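Local coordinates for protein D-glyceraldehyde dehydrogenase (NADP(+)) (Thermoplasma acidophilum, PDB 5IZD) that oxidises D-glyceraldehyde to (R)-glycerate with NADP(+) in the non-phosphorylated Entner-Doudoroff pathway, working as a homotetramer built as a dimer of dimers, at residues 68-72 with 108-113; 161-167 with 464-468; 181-185 with 197-201; 95-99 with 273-277. All blocks are in the same frame, centred on the assembly; numbering follows the deposited sequence.

Interaction 1 of 4, residues 68-72 with 108-113; sequences IYRAK and IQYYAE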
loop_
_atom_site.group_PDB
_atom_site.type_symbol
_atom_site.label_atom_id
_atom_site.label_comp_id
_atom_site.label_asym_id
_atom_site.label_seq_id
_atom_site.Cartn_x
_atom_site.Cartn_y
_atom_site.Cartn_z
ATOM N N ILE A 68 -15.266 6.517 -19.832
ATOM C CA ILE A 68 -15.952 6.926 -18.607
ATOM C C ILE A 68 -15.903 8.449 -18.393
ATOM O O ILE A 68 -16.941 9.050 -17.936
ATOM C CB ILE A 68 -15.406 6.178 -17.365
ATOM C CG1 ILE A 68 -15.693 4.670 -17.465
ATOM C CG2 ILE A 68 -15.940 6.752 -16.048
ATOM C CD1 ILE A 68 -14.764 3.809 -16.647
ATOM N N TYR A 69 -14.758 9.074 -18.719
ATOM C CA TYR A 69 -14.642 10.547 -18.627
ATOM C C TYR A 69 -15.604 11.302 -19.603
ATOM O O TYR A 69 -16.196 12.322 -19.262
ATOM C CB TYR A 69 -13.199 11.034 -18.873
ATOM C CG TYR A 69 -12.170 10.786 -17.747
ATOM C CD1 TYR A 69 -12.401 11.202 -16.439
ATOM C CD2 TYR A 69 -10.940 10.164 -18.029
ATOM C CE1 TYR A 69 -11.430 11.045 -15.448
ATOM C CE2 TYR A 69 -9.975 9.948 -17.038
ATOM C CZ TYR A 69 -10.226 10.374 -15.749
ATOM O OH TYR A 69 -9.268 10.201 -14.784
ATOM N N ARG A 70 -15.771 10.738 -20.783
ATOM C CA ARG A 70 -16.656 11.229 -21.820
ATOM C C ARG A 70 -18.070 11.231 -21.237
ATOM O O ARG A 70 -18.709 12.230 -21.263
ATOM C CB ARG A 70 -16.556 10.341 -23.039
ATOM C CG ARG A 70 -16.775 11.052 -24.363
ATOM C CD ARG A 70 -15.671 10.700 -25.358
ATOM N NE ARG A 70 -15.810 9.331 -25.773
ATOM C CZ ARG A 70 -14.812 8.542 -26.095
ATOM N NH1 ARG A 70 -15.064 7.305 -26.454
ATOM N NH2 ARG A 70 -13.576 9.001 -26.073
ATOM N N ALA A 71 -18.507 10.106 -20.683
ATOM C CA ALA A 71 -19.809 9.994 -19.972
ATOM C C ALA A 71 -19.977 11.060 -18.911
ATOM O O ALA A 71 -20.970 11.756 -18.875
ATOM C CB ALA A 71 -20.026 8.636 -19.362
ATOM N N LYS A 72 -18.969 11.207 -18.068
ATOM C CA LYS A 72 -18.973 12.310 -17.132
ATOM C C LYS A 72 -19.239 13.683 -17.809
ATOM O O LYS A 72 -20.126 14.389 -17.357
ATOM C CB LYS A 72 -17.698 12.411 -16.346
ATOM C CG LYS A 72 -17.900 13.294 -15.125
ATOM C CD LYS A 72 -16.643 13.968 -14.681
ATOM C CE LYS A 72 -16.126 14.980 -15.663
ATOM N NZ LYS A 72 -15.020 15.679 -14.967
ATOM N N ILE A 108 -17.990 9.718 -10.648
ATOM C CA ILE A 108 -17.514 9.198 -11.904
ATOM C C ILE A 108 -16.064 9.699 -12.178
ATOM O O ILE A 108 -15.209 8.917 -12.608
ATOM C CB ILE A 108 -18.444 9.555 -13.052
ATOM C CG1 ILE A 108 -19.751 8.753 -12.941
ATOM C CG2 ILE A 108 -17.763 9.214 -14.365
ATOM C CD1 ILE A 108 -20.854 9.279 -13.859
ATOM N N GLN A 109 -15.786 10.982 -11.926
ATOM C CA GLN A 109 -14.419 11.499 -12.030
ATOM C C GLN A 109 -13.436 10.716 -11.140
ATOM O O GLN A 109 -12.458 10.187 -11.623
ATOM C CB GLN A 109 -14.363 12.958 -11.653
ATOM C CG GLN A 109 -12.973 13.556 -11.725
ATOM C CD GLN A 109 -12.418 13.667 -13.129
ATOM O OE1 GLN A 109 -13.149 13.716 -14.088
ATOM N NE2 GLN A 109 -11.100 13.712 -13.241
ATOM N N TYR A 110 -13.788 10.604 -9.876
ATOM C CA TYR A 110 -12.937 9.995 -8.872
ATOM C C TYR A 110 -12.602 8.545 -9.238
ATOM O O TYR A 110 -11.425 8.174 -9.198
ATOM C CB TYR A 110 -13.584 10.041 -7.512
ATOM C CG TYR A 110 -12.822 9.228 -6.474
ATOM C CD1 TYR A 110 -11.734 9.785 -5.751
ATOM C CD2 TYR A 110 -13.191 7.897 -6.195
ATOM C CE1 TYR A 110 -11.056 9.030 -4.792
ATOM C CE2 TYR A 110 -12.475 7.133 -5.285
ATOM C CZ TYR A 110 -11.416 7.713 -4.585
ATOM O OH TYR A 110 -10.754 6.921 -3.693
ATOM N N TYR A 111 -13.606 7.743 -9.625
ATOM C CA TYR A 111 -13.346 6.351 -9.946
ATOM C C TYR A 111 -12.521 6.186 -11.216
ATOM O O TYR A 111 -11.604 5.321 -11.268
ATOM C CB TYR A 111 -14.612 5.505 -9.999
ATOM C CG TYR A 111 -15.216 5.260 -8.640
ATOM C CD1 TYR A 111 -14.542 4.541 -7.684
ATOM C CD2 TYR A 111 -16.465 5.753 -8.310
ATOM C CE1 TYR A 111 -15.057 4.336 -6.439
ATOM C CE2 TYR A 111 -17.023 5.528 -7.074
ATOM C CZ TYR A 111 -16.316 4.802 -6.133
ATOM O OH TYR A 111 -16.818 4.569 -4.855
ATOM N N ALA A 112 -12.820 6.995 -12.231
ATOM C CA ALA A 112 -12.034 6.987 -13.448
ATOM C C ALA A 112 -10.578 7.374 -13.212
ATOM O O ALA A 112 -9.696 6.822 -13.872
ATOM C CB ALA A 112 -12.668 7.843 -14.529
ATOM N N GLU A 113 -10.305 8.245 -12.239
ATOM C CA GLU A 113 -8.885 8.603 -11.895
ATOM C C GLU A 113 -8.003 7.473 -11.359
ATOM O O GLU A 113 -6.769 7.619 -11.289
ATOM C CB GLU A 113 -8.824 9.791 -10.929
ATOM C CG GLU A 113 -9.345 11.144 -11.509
ATOM C CD GLU A 113 -9.565 12.210 -10.443
ATOM O OE1 GLU A 113 -9.743 11.806 -9.280
ATOM O OE2 GLU A 113 -9.540 13.442 -10.707
#

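Interaction 2 of 4, residues 161-167 with 464-468; sequences PALLTGN and ISEYL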
loop_
_atom_site.group_PDB
_atom_site.type_symbol
_atom_site.label_atom_id
_atom_site.label_comp_id
_atom_site.label_asym_id
_atom_site.label_seq_id
_atom_site.Cartn_x
_atom_site.Cartn_y
_atom_site.Cartn_z
ATOM N N PRO A 161 -16.797 2.292 -10.840
ATOM C CA PRO A 161 -15.651 1.444 -10.475
ATOM C C PRO A 161 -15.706 0.077 -11.144
ATOM O O PRO A 161 -14.654 -0.513 -11.419
ATOM C CB PRO A 161 -15.783 1.268 -8.955
ATOM C CG PRO A 161 -17.217 1.597 -8.639
ATOM C CD PRO A 161 -17.621 2.609 -9.658
ATOM N N ALA A 162 -16.896 -0.465 -11.318
ATOM C CA ALA A 162 -17.033 -1.762 -11.990
ATOM C C ALA A 162 -16.457 -1.729 -13.398
ATOM O O ALA A 162 -15.609 -2.588 -13.780
ATOM C CB ALA A 162 -18.488 -2.249 -11.990
ATOM N N LEU A 163 -16.846 -0.692 -14.135
ATOM C CA LEU A 163 -16.350 -0.501 -15.488
ATOM C C LEU A 163 -14.864 -0.135 -15.560
ATOM O O LEU A 163 -14.159 -0.632 -16.414
ATOM C CB LEU A 163 -17.204 0.549 -16.221
ATOM C CG LEU A 163 -18.654 0.098 -16.474
ATOM C CD1 LEU A 163 -19.506 1.280 -16.972
ATOM C CD2 LEU A 163 -18.815 -1.043 -17.470
ATOM N N LEU A 164 -14.375 0.730 -14.677
ATOM C CA LEU A 164 -12.996 1.160 -14.742
ATOM C C LEU A 164 -12.094 -0.055 -14.594
ATOM O O LEU A 164 -11.132 -0.203 -15.363
ATOM C CB LEU A 164 -12.715 2.237 -13.688
ATOM C CG LEU A 164 -11.310 2.831 -13.600
ATOM C CD1 LEU A 164 -10.233 1.935 -12.941
ATOM C CD2 LEU A 164 -10.881 3.281 -14.961
ATOM N N THR A 165 -12.454 -0.937 -13.646
ATOM C CA THR A 165 -11.703 -2.132 -13.373
ATOM C C THR A 165 -11.814 -3.241 -14.416
ATOM O O THR A 165 -11.163 -4.247 -14.273
ATOM C CB THR A 165 -12.033 -2.678 -11.960
ATOM O OG1 THR A 165 -13.423 -2.885 -11.805
ATOM C CG2 THR A 165 -11.546 -1.711 -10.909
ATOM N N GLY A 166 -12.647 -3.075 -15.447
ATOM C CA GLY A 166 -12.693 -4.025 -16.559
ATOM C C GLY A 166 -13.793 -5.086 -16.460
ATOM O O GLY A 166 -13.729 -6.046 -17.190
ATOM N N ASN A 167 -14.777 -4.919 -15.560
ATOM C CA ASN A 167 -15.894 -5.814 -15.467
ATOM C C ASN A 167 -16.950 -5.354 -16.443
ATOM O O ASN A 167 -17.017 -4.166 -16.746
ATOM C CB ASN A 167 -16.517 -5.836 -14.086
ATOM C CG ASN A 167 -15.539 -6.281 -13.001
ATOM O OD1 ASN A 167 -15.358 -7.490 -12.752
ATOM N ND2 ASN A 167 -14.917 -5.295 -12.316
ATOM N N ILE A 464 -12.966 0.493 -4.650
ATOM C CA ILE A 464 -12.747 0.164 -6.024
ATOM C C ILE A 464 -12.030 -1.198 -6.107
ATOM O O ILE A 464 -12.373 -1.998 -6.941
ATOM C CB ILE A 464 -12.073 1.306 -6.806
ATOM C CG1 ILE A 464 -11.983 0.971 -8.290
ATOM C CG2 ILE A 464 -10.723 1.666 -6.213
ATOM C CD1 ILE A 464 -11.679 2.122 -9.202
ATOM N N SER A 465 -11.087 -1.467 -5.198
ATOM C CA SER A 465 -10.377 -2.773 -5.163
ATOM C C SER A 465 -11.319 -3.977 -4.908
ATOM O O SER A 465 -10.995 -5.076 -5.288
ATOM C CB SER A 465 -9.170 -2.734 -4.191
ATOM O OG SER A 465 -8.284 -1.755 -4.680
ATOM N N GLU A 466 -12.559 -3.728 -4.423
ATOM C CA GLU A 466 -13.538 -4.798 -4.251
ATOM C C GLU A 466 -13.968 -5.375 -5.582
ATOM O O GLU A 466 -14.479 -6.502 -5.616
ATOM C CB GLU A 466 -14.801 -4.359 -3.466
ATOM C CG GLU A 466 -14.555 -3.894 -2.022
ATOM C CD GLU A 466 -14.099 -4.972 -1.011
ATOM O OE1 GLU A 466 -13.826 -6.153 -1.370
ATOM O OE2 GLU A 466 -14.012 -4.608 0.193
ATOM N N TYR A 467 -13.770 -4.632 -6.662
ATOM C CA TYR A 467 -14.141 -5.115 -8.004
ATOM C C TYR A 467 -13.007 -5.815 -8.788
ATOM O O TYR A 467 -13.170 -6.210 -9.963
ATOM C CB TYR A 467 -14.670 -3.935 -8.817
ATOM C CG TYR A 467 -15.966 -3.359 -8.273
ATOM C CD1 TYR A 467 -17.195 -3.875 -8.674
ATOM C CD2 TYR A 467 -15.975 -2.287 -7.351
ATOM C CE1 TYR A 467 -18.405 -3.326 -8.216
ATOM C CE2 TYR A 467 -17.181 -1.752 -6.871
ATOM C CZ TYR A 467 -18.387 -2.259 -7.319
ATOM O OH TYR A 467 -19.575 -1.760 -6.829
ATOM N N LEU A 468 -11.859 -5.951 -8.132
ATOM C CA LEU A 468 -10.709 -6.673 -8.678
ATOM C C LEU A 468 -10.451 -7.923 -7.841
ATOM O O LEU A 468 -10.518 -7.906 -6.602
ATOM C CB LEU A 468 -9.488 -5.761 -8.661
ATOM C CG LEU A 468 -9.556 -4.567 -9.592
ATOM C CD1 LEU A 468 -8.491 -3.536 -9.212
ATOM C CD2 LEU A 468 -9.317 -5.022 -11.015
#

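Interaction 3 of 4, residues 181-185 with 197-201; sequences AEWIV and VLNFI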
loop_
_atom_site.group_PDB
_atom_site.type_symbol
_atom_site.label_atom_id
_atom_site.label_comp_id
_atom_site.label_asym_id
_atom_site.label_seq_id
_atom_site.Cartn_x
_atom_site.Cartn_y
_atom_site.Cartn_z
ATOM N N ALA A 181 -31.815 6.042 -13.769
ATOM C CA ALA A 181 -30.837 5.023 -14.122
ATOM C C ALA A 181 -30.721 4.940 -15.651
ATOM O O ALA A 181 -29.642 4.887 -16.207
ATOM C CB ALA A 181 -31.253 3.696 -13.552
ATOM N N GLU A 182 -31.874 4.922 -16.307
ATOM C CA GLU A 182 -31.915 4.807 -17.752
ATOM C C GLU A 182 -31.186 5.953 -18.346
ATOM O O GLU A 182 -30.518 5.791 -19.332
ATOM C CB GLU A 182 -33.337 4.857 -18.301
ATOM C CG GLU A 182 -33.390 4.383 -19.749
ATOM C CD GLU A 182 -34.447 5.024 -20.567
ATOM O OE1 GLU A 182 -34.629 6.262 -20.422
ATOM O OE2 GLU A 182 -35.098 4.284 -21.374
ATOM N N TRP A 183 -31.406 7.137 -17.803
ATOM C CA TRP A 183 -30.783 8.338 -18.359
ATOM C C TRP A 183 -29.213 8.291 -18.252
ATOM O O TRP A 183 -28.486 8.600 -19.227
ATOM C CB TRP A 183 -31.384 9.570 -17.710
ATOM C CG TRP A 183 -30.922 10.875 -18.243
ATOM C CD1 TRP A 183 -31.558 11.632 -19.160
ATOM C CD2 TRP A 183 -29.697 11.602 -17.885
ATOM N NE1 TRP A 183 -30.843 12.787 -19.399
ATOM C CE2 TRP A 183 -29.721 12.813 -18.606
ATOM C CE3 TRP A 183 -28.645 11.361 -17.017
ATOM C CZ2 TRP A 183 -28.692 13.761 -18.523
ATOM C CZ3 TRP A 183 -27.597 12.324 -16.896
ATOM C CH2 TRP A 183 -27.637 13.501 -17.660
ATOM N N ILE A 184 -28.723 7.825 -17.119
ATOM C CA ILE A 184 -27.286 7.661 -16.907
ATOM C C ILE A 184 -26.710 6.640 -17.853
ATOM O O ILE A 184 -25.713 6.922 -18.505
ATOM C CB ILE A 184 -26.976 7.292 -15.436
ATOM C CG1 ILE A 184 -27.254 8.515 -14.572
ATOM C CG2 ILE A 184 -25.521 6.875 -15.264
ATOM C CD1 ILE A 184 -27.429 8.214 -13.118
ATOM N N VAL A 185 -27.381 5.497 -17.966
ATOM C CA VAL A 185 -27.006 4.432 -18.878
ATOM C C VAL A 185 -26.873 4.940 -20.313
ATOM O O VAL A 185 -25.909 4.596 -21.007
ATOM C CB VAL A 185 -28.009 3.242 -18.812
ATOM C CG1 VAL A 185 -27.799 2.257 -19.959
ATOM C CG2 VAL A 185 -27.857 2.504 -17.465
ATOM N N VAL A 197 -21.099 -4.484 -22.879
ATOM C CA VAL A 197 -20.338 -4.097 -21.683
ATOM C C VAL A 197 -21.268 -3.605 -20.586
ATOM O O VAL A 197 -20.996 -3.826 -19.415
ATOM C CB VAL A 197 -19.254 -3.058 -22.003
ATOM C CG1 VAL A 197 -18.555 -2.531 -20.719
ATOM C CG2 VAL A 197 -18.231 -3.694 -22.902
ATOM N N LEU A 198 -22.340 -2.932 -20.974
ATOM C CA LEU A 198 -23.296 -2.366 -20.056
ATOM C C LEU A 198 -24.709 -2.720 -20.512
ATOM O O LEU A 198 -25.097 -2.354 -21.603
ATOM C CB LEU A 198 -23.164 -0.841 -20.014
ATOM C CG LEU A 198 -24.132 -0.115 -19.062
ATOM C CD1 LEU A 198 -24.001 -0.633 -17.648
ATOM C CD2 LEU A 198 -23.854 1.369 -19.081
ATOM N N ASN A 199 -25.462 -3.398 -19.657
ATOM C CA ASN A 199 -26.849 -3.787 -19.949
ATOM C C ASN A 199 -27.763 -3.286 -18.833
ATOM O O ASN A 199 -27.378 -3.287 -17.662
ATOM C CB ASN A 199 -26.977 -5.298 -20.112
ATOM C CG ASN A 199 -25.985 -5.857 -21.116
ATOM O OD1 ASN A 199 -26.305 -5.989 -22.318
ATOM N ND2 ASN A 199 -24.786 -6.136 -20.672
ATOM N N PHE A 200 -29.007 -2.948 -19.218
ATOM C CA PHE A 200 -29.978 -2.273 -18.375
ATOM C C PHE A 200 -31.262 -3.067 -18.421
ATOM O O PHE A 200 -31.877 -3.226 -19.502
ATOM C CB PHE A 200 -30.228 -0.859 -18.902
ATOM C CG PHE A 200 -31.198 -0.041 -18.078
ATOM C CD1 PHE A 200 -30.882 0.368 -16.794
ATOM C CD2 PHE A 200 -32.437 0.302 -18.583
ATOM C CE1 PHE A 200 -31.765 1.155 -16.058
ATOM C CE2 PHE A 200 -33.344 1.083 -17.831
ATOM C CZ PHE A 200 -32.991 1.500 -16.551
ATOM N N ILE A 201 -31.647 -3.565 -17.256
ATOM C CA ILE A 201 -32.793 -4.441 -17.093
ATOM C C ILE A 201 -33.664 -3.869 -15.970
ATOM O O ILE A 201 -33.191 -3.693 -14.814
ATOM C CB ILE A 201 -32.333 -5.849 -16.685
ATOM C CG1 ILE A 201 -31.732 -6.582 -17.869
ATOM C CG2 ILE A 201 -33.497 -6.668 -16.131
ATOM C CD1 ILE A 201 -32.743 -7.001 -18.915
#

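Interaction 4 of 4, residues 95-99 with 273-277; sequences KEAKE and KYWNA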
loop_
_atom_site.group_PDB
_atom_site.type_symbol
_atom_site.label_atom_id
_atom_site.label_comp_id
_atom_site.label_asym_id
_atom_site.label_seq_id
_atom_site.Cartn_x
_atom_site.Cartn_y
_atom_site.Cartn_z
ATOM N N LYS A 95 -32.420 21.687 -4.373
ATOM C CA LYS A 95 -31.026 21.662 -3.919
ATOM C C LYS A 95 -30.521 20.227 -3.685
ATOM O O LYS A 95 -29.335 19.941 -3.902
ATOM C CB LYS A 95 -30.857 22.541 -2.659
ATOM C CG LYS A 95 -30.982 24.053 -2.890
ATOM C CD LYS A 95 -30.619 24.889 -1.656
ATOM N N GLU A 96 -31.399 19.335 -3.209
ATOM C CA GLU A 96 -31.067 17.910 -3.091
ATOM C C GLU A 96 -30.871 17.236 -4.436
ATOM O O GLU A 96 -29.972 16.397 -4.612
ATOM C CB GLU A 96 -32.097 17.145 -2.274
ATOM C CG GLU A 96 -31.930 17.313 -0.760
ATOM C CD GLU A 96 -32.958 16.503 0.057
ATOM O OE1 GLU A 96 -33.209 15.327 -0.297
ATOM O OE2 GLU A 96 -33.533 17.034 1.052
ATOM N N ALA A 97 -31.697 17.604 -5.396
ATOM C CA ALA A 97 -31.567 17.068 -6.754
ATOM C C ALA A 97 -30.247 17.558 -7.365
ATOM O O ALA A 97 -29.510 16.761 -7.928
ATOM C CB ALA A 97 -32.766 17.466 -7.651
ATOM N N LYS A 98 -29.931 18.835 -7.235
ATOM C CA LYS A 98 -28.664 19.363 -7.786
ATOM C C LYS A 98 -27.415 18.756 -7.083
ATOM O O LYS A 98 -26.463 18.400 -7.734
ATOM C CB LYS A 98 -28.641 20.894 -7.738
ATOM C CG LYS A 98 -29.652 21.501 -8.676
ATOM C CD LYS A 98 -29.664 23.016 -8.660
ATOM C CE LYS A 98 -30.577 23.490 -9.774
ATOM N NZ LYS A 98 -30.574 24.962 -9.823
ATOM N N GLU A 99 -27.492 18.604 -5.763
ATOM C CA GLU A 99 -26.429 17.989 -4.989
ATOM C C GLU A 99 -26.193 16.526 -5.417
ATOM O O GLU A 99 -25.059 16.119 -5.605
ATOM C CB GLU A 99 -26.711 18.153 -3.480
ATOM C CG GLU A 99 -26.102 17.136 -2.582
ATOM C CD GLU A 99 -26.295 17.477 -1.113
ATOM O OE1 GLU A 99 -25.324 17.219 -0.359
ATOM O OE2 GLU A 99 -27.389 17.941 -0.724
ATOM N N LYS A 273 -31.505 14.230 9.998
ATOM C CA LYS A 273 -32.837 13.701 10.058
ATOM C C LYS A 273 -33.654 13.953 8.787
ATOM O O LYS A 273 -34.398 13.089 8.348
ATOM C CB LYS A 273 -33.622 14.308 11.202
ATOM C CG LYS A 273 -34.969 13.639 11.461
ATOM C CD LYS A 273 -34.858 12.184 11.878
ATOM C CE LYS A 273 -35.064 11.212 10.750
ATOM N NZ LYS A 273 -34.877 9.815 11.186
ATOM N N TYR A 274 -33.589 15.159 8.249
ATOM C CA TYR A 274 -34.573 15.574 7.248
ATOM C C TYR A 274 -34.098 15.561 5.845
ATOM O O TYR A 274 -34.929 15.634 4.948
ATOM C CB TYR A 274 -35.218 16.943 7.595
ATOM C CG TYR A 274 -35.796 16.940 8.954
ATOM C CD1 TYR A 274 -36.730 15.965 9.321
ATOM C CD2 TYR A 274 -35.408 17.877 9.907
ATOM C CE1 TYR A 274 -37.281 15.944 10.595
ATOM C CE2 TYR A 274 -35.955 17.876 11.162
ATOM C CZ TYR A 274 -36.871 16.912 11.532
ATOM O OH TYR A 274 -37.417 16.884 12.827
ATOM N N TRP A 275 -32.807 15.442 5.616
ATOM C CA TRP A 275 -32.293 15.312 4.260
ATOM C C TRP A 275 -32.910 14.082 3.658
ATOM O O TRP A 275 -32.997 13.053 4.318
ATOM C CB TRP A 275 -30.809 15.208 4.284
ATOM C CG TRP A 275 -30.032 15.237 2.997
ATOM C CD1 TRP A 275 -29.949 16.272 2.076
ATOM C CD2 TRP A 275 -29.150 14.220 2.522
ATOM N NE1 TRP A 275 -29.046 15.950 1.083
ATOM C CE2 TRP A 275 -28.527 14.710 1.345
ATOM C CE3 TRP A 275 -28.789 12.954 2.995
ATOM C CZ2 TRP A 275 -27.577 13.973 0.643
ATOM C CZ3 TRP A 275 -27.810 12.206 2.278
ATOM C CH2 TRP A 275 -27.236 12.723 1.124
ATOM N N ASN A 276 -33.500 14.276 2.475
ATOM C CA ASN A 276 -34.222 13.219 1.765
ATOM C C ASN A 276 -35.340 12.625 2.616
ATOM O O ASN A 276 -35.646 11.438 2.523
ATOM C CB ASN A 276 -33.253 12.106 1.303
ATOM C CG ASN A 276 -33.773 11.371 0.070
ATOM O OD1 ASN A 276 -34.577 11.915 -0.684
ATOM N ND2 ASN A 276 -33.364 10.116 -0.107
ATOM N N ALA A 277 -35.970 13.473 3.438
ATOM C CA ALA A 277 -37.030 13.039 4.345
ATOM C C ALA A 277 -36.646 11.835 5.282
ATOM O O ALA A 277 -37.522 11.034 5.649
ATOM C CB ALA A 277 -38.284 12.708 3.557
#

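Interaction 1 of 4, residues 68-72 with 108-113
Tyr69 gives this antiparallel helix pair its character. With chi1 in the m well, its ring is carried across to the facing helix, where Ala112 CB lies 3.8 Å from the ring centroid, over the face, as a CH-pi contact; alanine's small methyl suits so close an approach. On the buried side, Ile68 and Ile108 share the m,t rotamer and meet through Ile68 CG2 and Ile108 CG2 at 3.5 Å, branched aliphatics filling the space. Lys72 extends with chi1 and chi2 both t, then turns at chi3 (p), bringing NZ to Gln109 OE1 for a 2.9 Å hydrogen bond. With Gln109 in t,p, the same amide donates through NE2 to Glu113 OE2 of its own segment at 3.0 Å. Tyr69 OH is hydrogen-bonded to Glu113 OE2 of the second subunit, while Glu113 of this chain forms a salt bridge with that subunit's Lys117. The axes of 68-72 and 108-112 approach to 9.4 Å at 167°, so helices 39-77 and 94-112 pair antiparallel at a subunit interface of the aldehyde dehydrogenase fold.

Interaction 2 of 4, residues 161-167 with 464-468
Tyr467, Thr165 and Ile464 bury the most surface where the end of helix 153-164 meets the chain leaving helix 460-465. Tyr467 points toward its partner and lays one ring face over Ala162 CA, with Ala162 CB 3.9 Å from Tyr467 CD1 and Pro161 CG 3.8 Å from Tyr467 CE2; a broad ring can cover the small Ala162 and Pro161 at once, while its OH is hydrogen-bonded to Thr222 OG1. Thr165 suits a mixed setting: its CB is 3.7 Å from Leu468 CD2 and its CG2 3.8 Å from Ile464 CG1, whereas OG1, 3.4 Å from Tyr467 CB, lies by the carbonyls of the last helical turn. Ile464 also reaches Pro161 CB through CG1 (3.9 Å) and Leu164 CD1 through CD1 (4.0 Å), its length bridging the gap. Gly166, at positive phi, closes the first helix in a Schellman motif, and a type I turn from Ser465 to Leu468 redirects the other chain. Asn167 ND2 donates to Tyr467 O at 3.1 Å and to Ala162 O at 3.2 Å, while its OD1 accepts from Gly140 N. One side-chain amide thus bridges the helix end and the Tyr467 carbonyl, a single directed bond fixing an otherwise apolar fit.

Interaction 3 of 4, residues 181-185 with 197-201
Ala181 opens the helical side of the contact, its CB pointing toward the strand and lying 3.6 Å from Phe200 CE1, at the edge of the ring; a small methyl allows the ring edge to come this close. At Glu182 the backbone and CB do the packing: its N is 3.6 Å and its CB 3.8 Å from Phe200 CZ, and its CA stands 4.1 Å from the Phe200 ring centroid, over the face, in a CH-pi contact. The carboxylate leads away, and Glu182 OE2 accepts a hydrogen bond from Lys4 N, so a charged residue can border this apolar layer without burying its charge against it. Trp183 and Ile184 face other neighbours; the indole NE1 of Trp183 is hydrogen-bonded to Glu81. One turn beyond Ala181, Val185 returns to the interface with both methyls engaged, CG2 at 3.8 Å from Phe200 CD1 and CG1 at 4.1 Å from Leu198 CD2. Leu198 and Phe200 are two apart on the strand and so project from the same face, while Asn199 between them points away.

The axes of 181-185 and 198-200 pass 9.7 Å apart at 155°, nearly antiparallel, as expected in the beta-alpha-beta unit of strand 168-172, helix 178-190 and strand 198-200 in this nucleotide-binding domain. Between these segments cohesion comes from apolar and CH-pi packing, so complementary shape rather than hydrogen bonding seats the helix on the sheet.

Interaction 4 of 4, residues 95-99 with 273-277
Two glutamates one helical turn apart grip the chain just after helix 262-274. Glu96 OE2 accepts a hydrogen bond from Asn276 N at 3.1 Å with a nearly linear N-H...O angle of 173°. Glu99 OE2 accepts one from Trp275 NE1 at 3.2 Å and a more bent 150°. Each glutamate points its CB toward the partner, and the length of the side chain lets a carboxylate span the gap: the nearest CA pair, Glu96 and Asn276, is still 7.5 Å apart. The aliphatic part of Glu96 also packs: its CG lies 3.6 Å from Trp275 CD1. Glu96 OE1 sits over one face of the indole while Glu99 OE2 meets its edge. Trp275, the first residue to leave helical geometry, also brings its ring against Trp271 and Phe150, and Thr486 of a third subunit packs on both glutamates. Asn276 has positive phi, which asparagine tolerates well, and its ND2 donates to Gln279 O and weakly to Asn149 O. Asn149 is the probable transition-state stabiliser, inferred from relatives. The glutamates' partners are neutral N-H groups, so these are charged-acceptor hydrogen bonds and not salt bridges, holding a non-helical turn by its backbone and by an indole.

In the fold
Interactions 1, 2 and 3 form a connected region around helix 153-164. Interactions 1 and 2, with centres 13 Å apart, touch directly: Tyr111 CD2 packs on Pro161 CD at 3.6 Å. Interaction 3 joins interaction 2 through Leu163 CD2 and Val197 CG1, 3.6 Å apart. Helix 94-112 links interaction 4, near Asn149, with interaction 1, 24 Å away between centres; the former touches the third subunit, the latter the second. Bound NADP lies about 9 Å from the side chain of Ala181, 11 Å from that of Asn276 and 13 Å from that of Tyr467, and the side chain of Ile108 is about 8 Å from that of Arg157, a probable substrate-binding residue.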